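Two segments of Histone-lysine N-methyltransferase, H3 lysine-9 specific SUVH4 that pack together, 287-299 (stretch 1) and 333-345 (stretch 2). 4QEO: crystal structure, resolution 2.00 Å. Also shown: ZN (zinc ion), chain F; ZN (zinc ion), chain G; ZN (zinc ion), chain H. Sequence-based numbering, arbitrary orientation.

Stretch 1, residues 287-299: KSSTGCNCRGSCT
Stretch 2, residues 333-345: ECGPHCGCGPKCV

Residues 287-299 and 333-345 form no regular helix or strand; three zinc ions organise their contact, and cysteine rotamers follow from the metal geometry. In chain G the ion is held entirely within the pair, by SG of Cys298 and Cys334 (each 2.2 Å from ZN) and SG of Cys340 and Cys344 (each 2.4 Å from ZN). Chain F ZN takes Cys292 SG at 2.3 Å, Cys334 SG at 2.5 Å and Cys338 SG at 2.4 Å; chain H ZN takes SG of Cys292, Cys294 and Cys298, each at 2.4 Å. Each of these two has a further ligand elsewhere in the structure. Cys292, Cys298 and Cys334 therefore bridge two metals each, and Cys298 SG lies 3.5 Å from Cys334 SG. To converge on these sites, Cys292 and Cys340 adopt p, Cys344 t, and Cys294, Cys298, Cys334 and Cys338 m.

The stretches run in the same direction, with CA pairs Gly291-Cys338 and Gly296-Cys340 at 4.6 Å and Ser297-Cys344 at 4.5 Å. Gly339 N donates to Cys292 O (3.1 Å) and Gly341 N to Gly296 O (3.0 Å). Thiolates also accept: Cys292 N to Cys338 SG is 3.3 Å, Cys298 N to Cys344 SG 3.6 Å. Type I turns, Gly335-Cys338 and Gly341-Cys344, are closed by Cys338 N to Gly335 O and Cys344 N to Gly341 O, both 3.1 Å; Gly335 N also donates to Cys338 SG (3.2 Å).

Gly291 (phi/psi 86/179) leaves room for Cys338 SG, 3.5 Å from Gly291 CA; a CB would clash with that sulfur. At Gly339 (-76/-13), a CB would strike Cys294 O. Gly296 has phi/psi 79/-80.

His337 (chi1 m, chi2 110°) points toward stretch 1. Its ND1 weakly bonds Ser289 O (3.5 Å), while Ser288 CB meets the ring edge, 3.9 Å from His337 CE1. Ser297, also m, bonds weakly from OG to Gly296 O (3.1 Å).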

# COMPACT_ATOMS: atom_id res chain seq x y z
N LYS A 287 16.65 -32.17 0.15
CA LYS A 287 16.37 -32.77 1.45
C LYS A 287 15.52 -31.83 2.30
O LYS A 287 15.70 -30.60 2.25
CB LYS A 287 17.67 -33.14 2.18
CG LYS A 287 18.63 -31.98 2.40
CD LYS A 287 19.82 -32.40 3.25
CE LYS A 287 20.75 -31.23 3.54
NZ LYS A 287 21.78 -31.58 4.55
N SER A 288 14.58 -32.39 3.05
CA SER A 288 13.69 -31.60 3.90
C SER A 288 14.46 -30.90 5.01
O SER A 288 15.43 -31.44 5.53
CB SER A 288 12.61 -32.48 4.52
OG SER A 288 11.80 -33.06 3.52
N SER A 289 14.05 -29.68 5.37
CA SER A 289 14.67 -28.97 6.49
C SER A 289 14.25 -29.59 7.82
O SER A 289 13.24 -30.29 7.90
CB SER A 289 14.34 -27.47 6.45
OG SER A 289 13.16 -27.22 5.72
N THR A 290 15.04 -29.33 8.86
CA THR A 290 14.81 -29.97 10.15
C THR A 290 13.68 -29.29 10.90
O THR A 290 12.82 -29.95 11.50
CB THR A 290 16.08 -29.96 11.02
OG1 THR A 290 17.07 -30.79 10.41
CG2 THR A 290 15.77 -30.48 12.42
N GLY A 291 13.68 -27.96 10.89
CA GLY A 291 12.62 -27.21 11.53
C GLY A 291 12.86 -26.96 13.01
O GLY A 291 13.86 -27.41 13.57
N CYS A 292 11.93 -26.25 13.63
CA CYS A 292 12.05 -25.84 15.03
C CYS A 292 11.19 -26.72 15.94
O CYS A 292 10.33 -27.47 15.46
CB CYS A 292 11.63 -24.37 15.17
SG CYS A 292 9.86 -24.03 14.85
N ASN A 293 11.39 -26.60 17.25
CA ASN A 293 10.68 -27.47 18.19
C ASN A 293 9.63 -26.76 19.02
O ASN A 293 9.17 -27.29 20.03
CB ASN A 293 11.67 -28.21 19.11
CG ASN A 293 12.39 -27.27 20.06
OD1 ASN A 293 11.81 -26.77 21.02
ND2 ASN A 293 13.66 -27.03 19.79
N CYS A 294 9.24 -25.55 18.60
CA CYS A 294 8.26 -24.77 19.35
C CYS A 294 6.90 -25.44 19.34
O CYS A 294 6.57 -26.19 18.43
CB CYS A 294 8.16 -23.36 18.75
SG CYS A 294 9.77 -22.53 18.53
N ARG A 295 6.10 -25.19 20.37
CA ARG A 295 4.73 -25.69 20.41
C ARG A 295 3.73 -24.57 20.13
O ARG A 295 3.86 -23.47 20.66
CB ARG A 295 4.44 -26.31 21.77
CG ARG A 295 5.20 -27.59 22.07
CD ARG A 295 5.22 -27.86 23.57
NE ARG A 295 3.95 -27.51 24.20
CZ ARG A 295 3.20 -28.36 24.89
NH1 ARG A 295 3.59 -29.62 25.06
NH2 ARG A 295 2.05 -27.95 25.42
N GLY A 296 2.73 -24.85 19.30
CA GLY A 296 1.66 -23.91 19.05
C GLY A 296 2.03 -22.81 18.07
O GLY A 296 1.66 -22.87 16.90
N SER A 297 2.75 -21.80 18.56
CA SER A 297 3.24 -20.71 17.70
C SER A 297 4.65 -20.29 18.10
O SER A 297 5.03 -20.39 19.26
CB SER A 297 2.30 -19.51 17.75
OG SER A 297 1.07 -19.80 17.12
N CYS A 298 5.43 -19.82 17.12
CA CYS A 298 6.81 -19.43 17.37
C CYS A 298 6.89 -17.95 17.75
O CYS A 298 6.56 -17.08 16.94
CB CYS A 298 7.68 -19.73 16.16
SG CYS A 298 7.55 -21.47 15.62
N THR A 299 7.33 -17.70 18.98
CA THR A 299 7.31 -16.35 19.55
C THR A 299 8.68 -15.91 20.07
O THR A 299 9.03 -14.74 19.99
CB THR A 299 6.30 -16.27 20.71
OG1 THR A 299 6.60 -17.29 21.67
CG2 THR A 299 4.89 -16.48 20.18
N GLU A 333 10.76 -19.61 6.61
CA GLU A 333 9.52 -19.91 7.28
C GLU A 333 9.56 -21.27 7.95
O GLU A 333 10.33 -22.16 7.56
CB GLU A 333 8.34 -19.86 6.30
CG GLU A 333 7.84 -18.45 6.02
CD GLU A 333 6.59 -18.42 5.14
OE1 GLU A 333 6.10 -19.50 4.73
OE2 GLU A 333 6.09 -17.32 4.87
N CYS A 334 8.71 -21.43 8.96
CA CYS A 334 8.46 -22.73 9.55
C CYS A 334 7.90 -23.67 8.48
O CYS A 334 7.22 -23.24 7.53
CB CYS A 334 7.51 -22.60 10.74
SG CYS A 334 8.22 -21.74 12.20
N GLY A 335 8.21 -24.95 8.62
CA GLY A 335 7.88 -25.93 7.60
C GLY A 335 7.22 -27.19 8.14
O GLY A 335 6.74 -27.21 9.26
N PRO A 336 7.20 -28.25 7.32
CA PRO A 336 6.51 -29.52 7.58
C PRO A 336 6.94 -30.22 8.88
O PRO A 336 6.12 -30.90 9.52
CB PRO A 336 6.89 -30.37 6.36
CG PRO A 336 7.09 -29.36 5.27
CD PRO A 336 7.77 -28.20 5.96
N HIS A 337 8.21 -30.07 9.27
CA HIS A 337 8.70 -30.70 10.49
C HIS A 337 8.71 -29.80 11.73
O HIS A 337 9.11 -30.26 12.81
CB HIS A 337 10.09 -31.32 10.27
CG HIS A 337 10.06 -32.52 9.37
ND1 HIS A 337 10.59 -32.51 8.10
CD2 HIS A 337 9.53 -33.75 9.54
CE1 HIS A 337 10.40 -33.68 7.53
NE2 HIS A 337 9.76 -34.46 8.39
N CYS A 338 8.31 -28.54 11.60
CA CYS A 338 8.25 -27.67 12.77
C CYS A 338 7.12 -28.08 13.70
O CYS A 338 6.08 -28.55 13.26
CB CYS A 338 8.10 -26.19 12.38
SG CYS A 338 9.52 -25.54 11.48
N GLY A 339 7.34 -27.88 15.00
CA GLY A 339 6.38 -28.31 16.00
C GLY A 339 5.16 -27.41 16.09
O GLY A 339 4.17 -27.76 16.71
N CYS A 340 5.25 -26.24 15.45
CA CYS A 340 4.21 -25.23 15.50
C CYS A 340 3.06 -25.58 14.57
O CYS A 340 3.25 -26.24 13.55
CB CYS A 340 4.78 -23.87 15.11
SG CYS A 340 5.51 -23.88 13.45
N GLY A 341 1.87 -25.11 14.93
CA GLY A 341 0.68 -25.29 14.11
C GLY A 341 0.58 -24.23 13.03
O GLY A 341 1.41 -23.32 12.96
N PRO A 342 -0.46 -24.32 12.19
CA PRO A 342 -0.56 -23.48 10.99
C PRO A 342 -0.76 -22.01 11.31
O PRO A 342 -0.58 -21.18 10.42
CB PRO A 342 -1.80 -24.02 10.27
CG PRO A 342 -2.59 -24.67 11.34
CD PRO A 342 -1.59 -25.25 12.30
N LYS A 343 -1.11 -21.69 12.54
CA LYS A 343 -1.35 -20.30 12.92
C LYS A 343 -0.06 -19.53 13.17
O LYS A 343 -0.08 -18.32 13.35
CB LYS A 343 -2.24 -20.23 14.17
CG LYS A 343 -3.72 -20.51 13.92
CD LYS A 343 -4.54 -20.36 15.20
CE LYS A 343 -6.00 -20.77 15.02
NZ LYS A 343 -6.72 -20.86 16.34
N CYS A 344 1.07 -20.24 13.18
CA CYS A 344 2.36 -19.62 13.47
C CYS A 344 2.60 -18.43 12.55
O CYS A 344 2.35 -18.50 11.35
CB CYS A 344 3.52 -20.62 13.32
SG CYS A 344 5.15 -19.85 13.58
N VAL A 345 3.07 -17.32 13.12
CA VAL A 345 3.25 -16.11 12.31
C VAL A 345 4.42 -16.30 11.34
O VAL A 345 4.46 -15.71 10.25
CB VAL A 345 3.42 -14.86 13.19
CG1 VAL A 345 3.47 -13.58 12.35
CG2 VAL A 345 2.25 -14.77 14.16
ZN ZN F . 9.91 -23.50 12.63
ZN ZN G . 6.58 -21.75 13.70
ZN ZN H . 9.78 -22.09 16.17
O HOH W 1 3.68 -17.07 15.82